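Local coordinates for protein leucine aminopeptidase A1, chloroplastic (Solanum lycopersicum, PDB 5D8N) that removes N-terminal amino acids, preferentially leucine, from peptides as a magnesium-dependent homohexameric aminopeptidase, and also acts as a protein-folding chaperone, at residues I49-N54 with A143-D148; S160-G165 with L188-L193; L282-P287 with S345-H350; T293-V298 with V523-R528; A468-T473 with A484-Q489. The protein carries 1 engineered substitution. One frame throughout, in Å; residues are numbered along the deposited sequence.

Contact 1 (I49-N54 with A143-D148); sequences IGATEN and ALASTD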
# COMPACT_ATOMS: atom_id res chain seq x y z
N ILE A 49 13.37 -40.90 -28.94
CA ILE A 49 12.52 -40.94 -30.12
C ILE A 49 11.31 -40.03 -29.98
O ILE A 49 10.54 -40.12 -29.02
CB ILE A 49 12.00 -42.36 -30.33
CG1 ILE A 49 13.19 -43.28 -30.61
CG2 ILE A 49 11.02 -42.39 -31.51
CD1 ILE A 49 12.88 -44.73 -30.31
N GLY A 50 11.16 -39.14 -30.95
CA GLY A 50 10.08 -38.16 -30.94
C GLY A 50 8.88 -38.77 -31.64
O GLY A 50 9.02 -39.17 -32.79
N ALA A 51 7.77 -38.90 -30.92
CA ALA A 51 6.58 -39.53 -31.46
C ALA A 51 5.38 -38.61 -31.29
O ALA A 51 5.07 -38.21 -30.16
CB ALA A 51 6.31 -40.87 -30.79
N THR A 52 4.62 -38.47 -32.37
CA THR A 52 3.35 -37.76 -32.34
C THR A 52 2.32 -38.69 -31.74
O THR A 52 2.54 -39.90 -31.68
CB THR A 52 2.88 -37.36 -33.78
OG1 THR A 52 2.64 -38.55 -34.55
CG2 THR A 52 3.93 -36.51 -34.52
N GLU A 53 1.12 -38.17 -31.50
CA GLU A 53 -0.02 -38.97 -31.06
C GLU A 53 -0.38 -40.02 -32.09
O GLU A 53 -0.56 -41.18 -31.74
CB GLU A 53 -1.24 -38.12 -30.73
CG GLU A 53 -0.94 -37.12 -29.63
CD GLU A 53 -2.16 -36.38 -29.13
OE1 GLU A 53 -2.04 -35.18 -28.80
OE2 GLU A 53 -3.18 -37.04 -28.87
N ASN A 54 -0.34 -39.65 -33.37
CA ASN A 54 -0.62 -40.62 -34.43
C ASN A 54 0.43 -41.72 -34.52
O ASN A 54 0.10 -42.87 -34.82
CB ASN A 54 -0.75 -39.90 -35.78
CG ASN A 54 -2.02 -39.07 -35.90
OD1 ASN A 54 -2.97 -39.16 -35.11
ND2 ASN A 54 -2.04 -38.25 -36.95
N ALA A 143 16.01 -39.58 -32.88
CA ALA A 143 15.32 -39.84 -34.13
C ALA A 143 13.82 -39.52 -34.03
O ALA A 143 13.27 -39.47 -32.92
CB ALA A 143 15.49 -41.32 -34.46
N LEU A 144 13.16 -39.36 -35.16
CA LEU A 144 11.69 -39.28 -35.22
C LEU A 144 11.09 -40.65 -35.48
O LEU A 144 11.64 -41.44 -36.23
CB LEU A 144 11.22 -38.35 -36.34
CG LEU A 144 11.79 -36.94 -36.26
CD1 LEU A 144 11.22 -36.07 -37.37
CD2 LEU A 144 11.48 -36.32 -34.90
N ALA A 145 9.95 -40.94 -34.86
CA ALA A 145 9.31 -42.22 -35.09
C ALA A 145 8.83 -42.29 -36.53
O ALA A 145 8.75 -43.39 -37.09
CB ALA A 145 8.14 -42.43 -34.15
N SER A 146 8.50 -41.15 -37.13
CA SER A 146 8.14 -41.16 -38.54
C SER A 146 8.65 -39.93 -39.29
O SER A 146 8.54 -38.79 -38.83
CB SER A 146 6.64 -41.34 -38.74
OG SER A 146 5.91 -40.27 -38.17
N THR A 147 9.25 -40.21 -40.44
CA THR A 147 9.65 -39.20 -41.42
C THR A 147 8.90 -39.30 -42.76
O THR A 147 9.29 -38.63 -43.72
CB THR A 147 11.17 -39.33 -41.69
OG1 THR A 147 11.48 -40.66 -42.15
CG2 THR A 147 11.98 -39.05 -40.40
N ASP A 148 7.80 -40.05 -42.83
CA ASP A 148 7.04 -40.16 -44.08
C ASP A 148 6.45 -38.84 -44.58
O ASP A 148 5.94 -38.02 -43.80
CB ASP A 148 5.92 -41.21 -43.99
CG ASP A 148 6.44 -42.64 -44.11
OD1 ASP A 148 7.59 -42.85 -44.56
OD2 ASP A 148 5.68 -43.56 -43.72
O HOH W 1 7.78 -38.93 -35.40
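Gly50 provides both main-chain hydrogen bonds that join strand 46-52 to the end of strand 139-144, parallel neighbours in the sheet of the N-terminal, macro-type domain. Its N donates to Ala143 O at 2.9 Å, and its O accepts from Ala145 N, also at 2.9 Å; both bonds are nearly straight, at 166° and 168°. A weaker CA-H...O contact sets Ile49 CA 3.3 Å from Ala143 O.

One water prolongs the ladder past the strand end: it donates to Gly50 O at 2.9 Å and accepts from Ser146 N.

The apolar part centres on Ala145, whose CB points at the facing strand. Ile49 CG2, anti to the backbone N, lies 3.9 Å from that methyl, and Ala51 CB lies 4.1 Å from it. On the face that Leu144 occupies, the sheet is covered by Tyr121 and Leu124 of helix 119-134.

The absence of a side chain at Gly50 matters here, since a CB would fall tightly against Leu144 CD2. The polar atoms that meet are main-chain N and O, paired with each other and with one water, while methyl groups of Ile49, Ala51 and Ala145 pack together where the second strand ends.

Contact 2 (S160-G165 with L188-L193); sequences SAIATG and LDILGL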
# COMPACT_ATOMS: atom_id res chain seq x y z
N SER A 160 18.55 -29.80 -37.37
CA SER A 160 19.26 -28.67 -36.78
C SER A 160 18.53 -28.10 -35.56
O SER A 160 19.16 -27.67 -34.59
CB SER A 160 19.53 -27.58 -37.80
OG SER A 160 18.33 -26.97 -38.20
N ALA A 161 17.21 -28.20 -35.57
CA ALA A 161 16.39 -27.82 -34.43
C ALA A 161 16.52 -28.81 -33.27
O ALA A 161 16.63 -28.39 -32.12
CB ALA A 161 14.92 -27.72 -34.84
N ILE A 162 16.64 -30.10 -33.57
CA ILE A 162 16.94 -31.11 -32.55
C ILE A 162 18.30 -30.81 -31.90
O ILE A 162 18.42 -30.81 -30.67
CB ILE A 162 16.95 -32.52 -33.14
CG1 ILE A 162 15.52 -32.99 -33.44
CG2 ILE A 162 17.64 -33.52 -32.22
CD1 ILE A 162 15.44 -34.18 -34.39
N ALA A 163 19.30 -30.51 -32.73
CA ALA A 163 20.63 -30.19 -32.26
C ALA A 163 20.58 -29.00 -31.32
O ALA A 163 21.22 -29.01 -30.27
CB ALA A 163 21.57 -29.91 -33.43
N THR A 164 19.88 -27.95 -31.73
CA THR A 164 19.71 -26.74 -30.93
C THR A 164 19.11 -27.10 -29.56
O THR A 164 19.63 -26.70 -28.51
CB THR A 164 18.80 -25.74 -31.67
OG1 THR A 164 19.45 -25.28 -32.87
CG2 THR A 164 18.45 -24.59 -30.80
N GLY A 165 18.07 -27.92 -29.57
CA GLY A 165 17.42 -28.29 -28.30
C GLY A 165 18.35 -29.05 -27.37
O GLY A 165 18.35 -28.84 -26.16
N LEU A 188 26.13 -36.45 -29.77
CA LEU A 188 24.77 -36.64 -30.24
C LEU A 188 24.84 -37.13 -31.67
O LEU A 188 25.40 -36.44 -32.54
CB LEU A 188 24.01 -35.32 -30.18
CG LEU A 188 22.71 -35.24 -31.00
CD1 LEU A 188 21.61 -36.11 -30.44
CD2 LEU A 188 22.22 -33.80 -31.06
N ASP A 189 24.19 -38.27 -31.92
CA ASP A 189 23.97 -38.79 -33.26
C ASP A 189 22.52 -38.54 -33.63
O ASP A 189 21.60 -38.95 -32.93
CB ASP A 189 24.28 -40.30 -33.31
CG ASP A 189 25.75 -40.60 -33.07
OD1 ASP A 189 26.60 -39.75 -33.42
OD2 ASP A 189 26.08 -41.69 -32.54
N ILE A 190 22.31 -37.79 -34.70
CA ILE A 190 20.99 -37.58 -35.23
C ILE A 190 20.75 -38.58 -36.35
O ILE A 190 21.49 -38.62 -37.33
CB ILE A 190 20.84 -36.14 -35.71
CG1 ILE A 190 21.07 -35.18 -34.53
CG2 ILE A 190 19.45 -35.91 -36.30
CD1 ILE A 190 21.13 -33.72 -34.95
N LEU A 191 19.66 -39.33 -36.23
CA LEU A 191 19.40 -40.47 -37.10
C LEU A 191 18.11 -40.29 -37.89
O LEU A 191 17.18 -39.58 -37.47
CB LEU A 191 19.28 -41.76 -36.27
CG LEU A 191 20.38 -42.06 -35.26
CD1 LEU A 191 20.09 -43.38 -34.54
CD2 LEU A 191 21.75 -42.09 -35.92
N GLY A 192 18.11 -40.87 -39.08
CA GLY A 192 16.91 -40.98 -39.91
C GLY A 192 16.61 -39.74 -40.74
O GLY A 192 15.52 -39.65 -41.30
N LEU A 193 17.43 -38.70 -40.61
CA LEU A 193 17.05 -37.42 -41.19
C LEU A 193 18.00 -37.00 -42.31
O LEU A 193 17.89 -35.88 -42.83
CB LEU A 193 16.97 -36.33 -40.11
CG LEU A 193 15.88 -36.50 -39.04
CD1 LEU A 193 16.00 -35.45 -37.94
CD2 LEU A 193 14.49 -36.43 -39.65
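Leu188 opens the strand side of this helix-on-sheet contact with its CD2, which lies 4.1 Å from Ala163 CA and so rests against the helix backbone. CG stands anti to the backbone N (chi1 163°), carried out from the strand toward helix 152-170. The same side chain also touches Ile32 of strand 31-35 and Ile140 and Val142 of strand 139-144, the two neighbours of strand 187-191 in the sheet.

Two residues on, Ile190 points to the helix again. Its CD1 meets Ala163 CB at 4.1 Å and, less closely, Ile162 CG2 at 4.4 Å, so that the methyl end of one strand residue serves two consecutive helix residues.

After the strand, Gly192 turns the chain with a positive phi of 84°, and Leu193 comes back to face the helix. Here Leu193 and Ile162 reach toward each other tip to tip, CD1 to CD1 at 3.8 Å. Ile162 also packs on Val142 and on Leu124 of helix 119-134.

The axes of helix 160-165 and strand 188-191 approach to 9.8 Å and run roughly antiparallel, at 153°. Strand 139-144, helix 152-170 and the adjacent parallel strand 187-191 form a beta-alpha-beta crossover of the N-terminal domain, and this contact lays its helix on its second strand. Across the interface only aliphatic carbon meets carbon, and the grip therefore rests on burial and on shape: Leu188 and Ile190 pack against the small Ala163, and Ile162 reaches on to Leu193.

Contact 3 (L282-P287 with S345-H350); sequences LCFKTP and SRVEVH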
# COMPACT_ATOMS: atom_id res chain seq x y z
N LEU A 282 30.37 -2.54 -32.04
CA LEU A 282 30.96 -3.58 -32.90
C LEU A 282 30.40 -3.42 -34.29
O LEU A 282 29.24 -2.99 -34.46
CB LEU A 282 30.59 -4.97 -32.41
CG LEU A 282 31.10 -5.38 -31.03
CD1 LEU A 282 30.44 -6.68 -30.59
CD2 LEU A 282 32.60 -5.57 -31.08
N CYS A 283 31.21 -3.74 -35.29
CA CYS A 283 30.77 -3.76 -36.67
C CYS A 283 31.19 -5.04 -37.38
O CYS A 283 32.39 -5.36 -37.42
CB CYS A 283 31.33 -2.57 -37.44
SG CYS A 283 30.63 -2.46 -39.12
N PHE A 284 30.21 -5.77 -37.90
CA PHE A 284 30.47 -6.95 -38.70
C PHE A 284 30.38 -6.60 -40.17
O PHE A 284 29.38 -6.00 -40.59
CB PHE A 284 29.48 -8.09 -38.40
CG PHE A 284 29.52 -9.18 -39.42
CD1 PHE A 284 30.43 -10.20 -39.32
CD2 PHE A 284 28.72 -9.10 -40.56
CE1 PHE A 284 30.53 -11.13 -40.33
CE2 PHE A 284 28.84 -10.02 -41.59
CZ PHE A 284 29.76 -11.04 -41.47
N LYS A 285 31.30 -7.17 -40.94
CA LYS A 285 31.35 -7.00 -42.40
C LYS A 285 32.37 -8.00 -42.96
O LYS A 285 33.50 -7.99 -42.48
CB LYS A 285 31.90 -5.58 -42.59
CG LYS A 285 31.99 -4.99 -43.98
CD LYS A 285 32.15 -3.47 -43.92
CE LYS A 285 33.35 -2.95 -43.13
NZ LYS A 285 33.00 -2.29 -41.83
N THR A 286 32.04 -8.82 -43.97
CA THR A 286 33.10 -9.55 -44.70
C THR A 286 33.90 -8.58 -45.59
O THR A 286 33.37 -7.54 -46.01
CB THR A 286 32.58 -10.68 -45.59
OG1 THR A 286 31.59 -10.16 -46.47
CG2 THR A 286 31.99 -11.80 -44.77
N PRO A 287 35.21 -8.82 -45.77
CA PRO A 287 36.07 -7.86 -46.48
C PRO A 287 35.75 -7.69 -47.98
O PRO A 287 36.20 -6.74 -48.62
CB PRO A 287 37.47 -8.47 -46.35
CG PRO A 287 37.38 -9.47 -45.26
CD PRO A 287 35.96 -9.95 -45.20
N SER A 345 27.64 -12.62 -46.17
CA SER A 345 28.00 -11.55 -47.09
C SER A 345 26.76 -10.69 -47.29
O SER A 345 25.67 -11.02 -46.81
CB SER A 345 28.51 -12.12 -48.42
OG SER A 345 27.47 -12.88 -49.04
N ARG A 346 26.93 -9.58 -48.00
CA ARG A 346 25.81 -8.72 -48.38
C ARG A 346 25.21 -7.94 -47.21
O ARG A 346 24.23 -7.22 -47.41
CB ARG A 346 24.72 -9.51 -49.14
CG ARG A 346 25.20 -10.17 -50.43
CD ARG A 346 24.22 -11.25 -50.91
NE ARG A 346 22.81 -10.91 -50.72
CZ ARG A 346 21.93 -11.64 -50.02
NH1 ARG A 346 22.29 -12.79 -49.45
NH2 ARG A 346 20.69 -11.21 -49.89
N VAL A 347 25.81 -8.01 -46.02
CA VAL A 347 25.33 -7.23 -44.87
C VAL A 347 26.49 -6.59 -44.11
O VAL A 347 27.58 -7.16 -43.93
CB VAL A 347 24.48 -8.03 -43.86
CG1 VAL A 347 23.14 -8.46 -44.45
CG2 VAL A 347 25.23 -9.26 -43.36
N GLU A 348 26.22 -5.40 -43.62
CA GLU A 348 27.08 -4.74 -42.65
C GLU A 348 26.23 -4.52 -41.42
O GLU A 348 25.16 -3.93 -41.53
CB GLU A 348 27.61 -3.42 -43.22
CG GLU A 348 28.41 -2.57 -42.25
CD GLU A 348 28.83 -1.23 -42.85
OE1 GLU A 348 29.38 -1.19 -43.97
OE2 GLU A 348 28.68 -0.19 -42.18
N VAL A 349 26.66 -5.05 -40.28
CA VAL A 349 25.83 -5.00 -39.07
C VAL A 349 26.57 -4.29 -37.95
O VAL A 349 27.66 -4.71 -37.53
CB VAL A 349 25.45 -6.41 -38.56
CG1 VAL A 349 24.48 -6.31 -37.40
CG2 VAL A 349 24.78 -7.21 -39.66
N HIS A 350 25.93 -3.26 -37.43
CA HIS A 350 26.46 -2.54 -36.28
C HIS A 350 25.76 -2.98 -35.00
O HIS A 350 24.53 -3.11 -34.96
CB HIS A 350 26.24 -1.05 -36.49
CG HIS A 350 26.97 -0.52 -37.68
ND1 HIS A 350 28.16 0.16 -37.57
CD2 HIS A 350 26.68 -0.55 -39.00
CE1 HIS A 350 28.62 0.44 -38.78
NE2 HIS A 350 27.70 0.09 -39.65
O HOH W 2 29.19 -9.06 -45.13
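In the mixed beta sheet of the catalytic domain, strands 278-284 and 347-358 run antiparallel, with Phe284 and Val349 as a hydrogen-bonded pair and Cys283 and His350 as the non-hydrogen-bonded pair beside it. Phe284 N donates to Val349 O at 2.8 Å, and Val349 N returns a bond to Phe284 O at 2.9 Å. Further along, a water continues the join, accepting from Thr286 N and donating to Val347 O.

On one face Phe284 CE2 lies 4.1 Å from Val347 CG2, the two side chains crossing obliquely. The other face is more polar. Glu348 and Lys285 lie side by side, pointing the same way; their charged ends, NZ and OE1, stay 4.3 Å apart, beyond a salt bridge. Glu348 OE2 uses its anti lone pair to accept from His350 NE2 at 2.7 Å, while ND1 of that ring is bonded to His281. An alanine in place of Glu348 would probably leave His350 NE2 without this acceptor and Lys285 without its nearby opposite charge. Cys283 SG, anti to its backbone N, sits over one face of the His350 ring, offset toward the rim and 3.5 Å from CE1.

Contact 4 (T293-V298 with V523-R528); sequences TKLALV and VEWVLR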
# COMPACT_ATOMS: atom_id res chain seq x y z
N THR A 293 23.80 -4.37 -47.36
CA THR A 293 22.72 -3.71 -46.63
C THR A 293 23.22 -3.36 -45.23
O THR A 293 23.80 -4.21 -44.56
CB THR A 293 21.52 -4.66 -46.50
OG1 THR A 293 21.04 -4.96 -47.82
CG2 THR A 293 20.36 -4.01 -45.75
N LYS A 294 23.03 -2.12 -44.79
CA LYS A 294 23.55 -1.63 -43.51
C LYS A 294 22.48 -1.69 -42.43
O LYS A 294 21.42 -1.05 -42.53
CB LYS A 294 24.08 -0.21 -43.65
CG LYS A 294 25.30 -0.12 -44.55
CD LYS A 294 25.81 1.29 -44.77
CE LYS A 294 26.43 1.83 -43.48
NZ LYS A 294 26.92 3.23 -43.58
N LEU A 295 22.75 -2.49 -41.41
CA LEU A 295 21.79 -2.75 -40.32
C LEU A 295 22.44 -2.38 -38.99
O LEU A 295 23.65 -2.55 -38.82
CB LEU A 295 21.39 -4.22 -40.33
CG LEU A 295 20.97 -4.81 -41.67
CD1 LEU A 295 20.83 -6.32 -41.54
CD2 LEU A 295 19.66 -4.21 -42.16
N ALA A 296 21.62 -2.00 -38.02
CA ALA A 296 22.05 -1.92 -36.64
C ALA A 296 21.18 -2.73 -35.69
O ALA A 296 19.95 -2.72 -35.75
CB ALA A 296 22.11 -0.47 -36.16
N LEU A 297 21.84 -3.24 -34.66
CA LEU A 297 21.18 -3.92 -33.56
C LEU A 297 21.61 -3.20 -32.29
O LEU A 297 22.80 -3.18 -31.97
CB LEU A 297 21.63 -5.38 -33.50
CG LEU A 297 21.32 -6.21 -34.74
CD1 LEU A 297 21.89 -7.60 -34.61
CD2 LEU A 297 19.80 -6.29 -34.90
N VAL A 298 20.65 -2.59 -31.61
CA VAL A 298 20.88 -1.80 -30.41
C VAL A 298 20.29 -2.50 -29.19
O VAL A 298 19.11 -2.88 -29.19
CB VAL A 298 20.22 -0.43 -30.56
CG1 VAL A 298 20.40 0.37 -29.27
CG2 VAL A 298 20.86 0.31 -31.72
N VAL A 523 19.60 -13.16 -35.61
CA VAL A 523 20.43 -13.82 -36.60
C VAL A 523 19.60 -14.10 -37.86
O VAL A 523 20.07 -13.84 -38.98
CB VAL A 523 21.08 -15.10 -36.07
CG1 VAL A 523 21.70 -15.92 -37.20
CG2 VAL A 523 22.12 -14.75 -35.02
N GLU A 524 18.42 -14.69 -37.67
CA GLU A 524 17.56 -14.97 -38.82
C GLU A 524 17.26 -13.68 -39.57
O GLU A 524 17.21 -13.67 -40.80
CB GLU A 524 16.25 -15.65 -38.43
CG GLU A 524 16.42 -17.12 -38.06
CD GLU A 524 16.82 -18.02 -39.24
OE1 GLU A 524 16.50 -17.68 -40.40
OE2 GLU A 524 17.35 -19.12 -38.96
N TRP A 525 16.97 -12.61 -38.84
CA TRP A 525 16.62 -11.37 -39.50
C TRP A 525 17.78 -10.83 -40.33
O TRP A 525 17.61 -10.35 -41.45
CB TRP A 525 16.21 -10.32 -38.46
CG TRP A 525 15.91 -8.97 -39.04
CD1 TRP A 525 14.82 -8.63 -39.81
CD2 TRP A 525 16.73 -7.81 -38.98
NE1 TRP A 525 14.84 -7.29 -40.08
CE2 TRP A 525 16.03 -6.77 -39.64
CE3 TRP A 525 17.91 -7.49 -38.30
CZ2 TRP A 525 16.49 -5.46 -39.66
CZ3 TRP A 525 18.39 -6.19 -38.35
CH2 TRP A 525 17.66 -5.18 -39.00
N VAL A 526 18.98 -10.82 -39.76
CA VAL A 526 20.17 -10.38 -40.51
C VAL A 526 20.37 -11.20 -41.78
O VAL A 526 20.62 -10.64 -42.85
CB VAL A 526 21.45 -10.46 -39.64
CG1 VAL A 526 22.72 -10.28 -40.46
CG2 VAL A 526 21.38 -9.39 -38.56
N LEU A 527 20.24 -12.52 -41.65
CA LEU A 527 20.44 -13.44 -42.76
C LEU A 527 19.40 -13.30 -43.86
O LEU A 527 19.71 -13.55 -45.02
CB LEU A 527 20.42 -14.87 -42.27
CG LEU A 527 21.69 -15.26 -41.51
CD1 LEU A 527 21.66 -16.75 -41.22
CD2 LEU A 527 22.93 -14.91 -42.31
N ARG A 528 18.19 -12.87 -43.51
CA ARG A 528 17.13 -12.77 -44.50
C ARG A 528 17.18 -11.40 -45.15
O ARG A 528 16.39 -11.09 -46.02
CB ARG A 528 15.77 -13.02 -43.85
CG ARG A 528 15.52 -14.51 -43.63
CD ARG A 528 14.58 -14.87 -42.47
NE ARG A 528 14.77 -16.28 -42.10
CZ ARG A 528 14.20 -17.32 -42.71
NH1 ARG A 528 13.21 -17.13 -43.59
NH2 ARG A 528 14.59 -18.56 -42.43
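Trp525 drives its six-membered ring between Leu295 and Leu297, one leucine on either side of the ring plane. Its CG is anti to the backbone N (chi1 176°), and the side chain points from helix 519-527 toward strand 293-305. Leu295 and Trp525 reach toward each other tip to tip: CD2 lies 3.9 Å from CH2 and CD1 4.0 Å from CZ3. Leu297 comes differently, sliding past the indole in the opposite direction until its CD2 is 3.7 Å from CZ3. Leu295 CD2 and Leu297 CD2 both approach the ring obliquely.

Val526, the next residue of the helix, meets CD1 of each leucine. Leu295 CD1 lies 4.3 Å from Val526 CG2, and Leu297 CD1 stands 4.4 Å from that same methyl. The helix therefore meets each leucine with two neighbouring side chains, one flat and one branched.

Strand 293-298 and helix 523-527 are close to antiparallel, at 166°. Far from the strand, Arg528 NE and NH2 both donate to Glu524 OE1 in a salt bridge, and Glu524 OE2 is bonded to Tyr205. Leu435 and Ala442 of helix 433-446 also touch Trp525.

The contact lays the C-terminal helix on the central sheet of the catalytic domain, on the strand that leads to the magnesium ligands Lys300 and Asp305. Its chemistry is wholly apolar between the two segments: buried leucine methyls flank the outer carbons of the six-membered ring on both sides of its plane, a shape fit that would probably restrict tilting of the ring.

Contact 5 (A468-T473 with A484-Q489); sequences ADMINT and ALFLKQ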
# COMPACT_ATOMS: atom_id res chain seq x y z
N ALA A 468 10.19 20.87 -20.35
CA ALA A 468 11.10 20.28 -21.34
C ALA A 468 10.34 19.87 -22.60
O ALA A 468 9.15 20.07 -22.68
CB ALA A 468 11.85 19.08 -20.75
N ASP A 469 11.03 19.28 -23.57
CA ASP A 469 10.35 18.76 -24.77
C ASP A 469 9.42 17.61 -24.41
O ASP A 469 8.47 17.36 -25.12
CB ASP A 469 11.34 18.31 -25.87
CG ASP A 469 12.13 19.47 -26.48
OD1 ASP A 469 11.76 20.65 -26.31
OD2 ASP A 469 13.27 19.21 -26.93
N MET A 470 9.77 16.79 -23.43
CA MET A 470 8.99 15.61 -23.12
C MET A 470 9.36 15.16 -21.73
O MET A 470 10.40 15.56 -21.20
CB MET A 470 9.25 14.48 -24.10
CG MET A 470 10.63 13.83 -23.97
SD MET A 470 11.18 12.92 -25.46
CE MET A 470 11.64 14.24 -26.55
N ILE A 471 8.50 14.32 -21.15
CA ILE A 471 8.85 13.59 -19.95
C ILE A 471 9.31 12.19 -20.37
O ILE A 471 9.06 11.79 -21.50
CB ILE A 471 7.67 13.48 -18.96
CG1 ILE A 471 6.49 12.74 -19.58
CG2 ILE A 471 7.26 14.86 -18.45
CD1 ILE A 471 5.24 12.70 -18.71
N ASN A 472 9.88 11.42 -19.45
CA ASN A 472 10.37 10.10 -19.77
C ASN A 472 9.38 8.96 -19.49
O ASN A 472 9.44 7.93 -20.15
CB ASN A 472 11.74 9.83 -19.13
CG ASN A 472 11.64 9.47 -17.65
OD1 ASN A 472 11.09 10.23 -16.85
ND2 ASN A 472 12.31 8.40 -17.27
N THR A 473 8.35 9.22 -18.70
CA THR A 473 7.42 8.17 -18.31
C THR A 473 5.97 8.64 -18.31
O THR A 473 5.62 9.59 -17.62
CB THR A 473 7.75 7.72 -16.87
OG1 THR A 473 9.09 7.22 -16.85
CG2 THR A 473 6.82 6.63 -16.43
N ALA A 484 7.59 3.15 -26.44
CA ALA A 484 7.97 3.10 -27.85
C ALA A 484 7.92 4.48 -28.51
O ALA A 484 8.83 4.85 -29.27
CB ALA A 484 7.09 2.11 -28.60
N LEU A 485 6.89 5.25 -28.18
CA LEU A 485 6.75 6.58 -28.75
C LEU A 485 7.87 7.51 -28.27
O LEU A 485 8.42 8.29 -29.05
CB LEU A 485 5.41 7.19 -28.38
CG LEU A 485 4.15 6.55 -28.97
CD1 LEU A 485 2.91 7.16 -28.36
CD2 LEU A 485 4.10 6.72 -30.47
N PHE A 486 8.33 7.29 -27.04
CA PHE A 486 9.48 8.00 -26.52
C PHE A 486 10.72 7.74 -27.37
O PHE A 486 11.40 8.67 -27.80
CB PHE A 486 9.71 7.68 -25.06
CG PHE A 486 10.94 8.29 -24.49
CD1 PHE A 486 12.17 7.64 -24.58
CD2 PHE A 486 10.87 9.48 -23.80
CE1 PHE A 486 13.31 8.21 -24.01
CE2 PHE A 486 12.01 10.06 -23.24
CZ PHE A 486 13.24 9.48 -23.45
N LEU A 487 11.00 6.47 -27.61
CA LEU A 487 12.19 6.09 -28.33
C LEU A 487 12.18 6.61 -29.76
O LEU A 487 13.22 6.97 -30.29
CB LEU A 487 12.36 4.58 -28.34
CG LEU A 487 12.63 3.95 -26.98
CD1 LEU A 487 12.64 2.42 -27.11
CD2 LEU A 487 13.96 4.44 -26.41
N LYS A 488 11.01 6.67 -30.36
CA LYS A 488 10.83 7.18 -31.71
C LYS A 488 11.34 8.61 -31.87
O LYS A 488 11.70 9.01 -32.97
CB LYS A 488 9.35 7.15 -32.07
CG LYS A 488 9.01 7.54 -33.50
CD LYS A 488 7.54 7.28 -33.78
CE LYS A 488 7.08 7.76 -35.15
NZ LYS A 488 6.64 9.17 -35.03
N GLN A 489 11.34 9.39 -30.79
CA GLN A 489 11.79 10.77 -30.84
C GLN A 489 13.27 10.84 -31.17
O GLN A 489 13.81 11.92 -31.39
CB GLN A 489 11.54 11.47 -29.50
CG GLN A 489 10.08 11.72 -29.16
CD GLN A 489 9.50 12.87 -29.96
OE1 GLN A 489 10.15 13.90 -30.15
NE2 GLN A 489 8.33 12.65 -30.51
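Asn472 ND2 is held by two main-chain oxygens, Ala386 O and Asn383 O, which should steady its amide; CA of the same residue lies 3.8 Å from Phe486 CE2. The Met-aromatic contact beside it joins a short, weakly bonded strand at about 470-471 to helix 479-488 in the catalytic domain.

Met470 has CG between its own backbone N and carbonyl carbon (chi1 71°), and its side chain crosses that of Phe486 at about a right angle. SD comes obliquely to the ring, 3.7 Å from CE2 and 4.4 Å from the ring centroid, 45° off the normal. The bend at the third torsion then takes CE on to Gln489, where it touches CG at 3.9 Å and OE1 at the same distance. One side chain thus touches both Phe486 and Gln489. An alanine in place of Met470 would probably open a gap beside the Phe486 ring and deprive Gln489 of its contact with CE, with the aromatic side chain less firmly held.

Phe486 also rests on Arg389, a predicted active-site residue, and its ring meets that of Phe490. Asn472 is about 5 Å, side chain to side chain, from the magnesium ligand Glu387, which places the contact beside the metal site. Asp469, just before the strand, bonds through OD2 to Ser178 of a neighbouring subunit.

The ring edge is met by the main chain of the strand: Ile471 O lies near the plane of the Phe486 ring, 3.7 Å from CD2.

Overall arrangement
From the N terminus, contact 1 closes the first loop, joining two strands of the N-terminal domain sheet. Contact 2 follows in series and lays the next helix on the neighbouring strand; the two touch through Thr147 and Leu193. In the catalytic domain contacts 3 and 4 cross, because strand 293-305 begins between the two segments of contact 3, while the partner of contact 4 comes at the C-terminal helix. They share the central sheet, where residues 293-298 pair with residues 345-350. Contact 5 is a short, late loop lying within the long one that contact 4 spans, about 26 Å from it between centres, near the metal ligand Glu387.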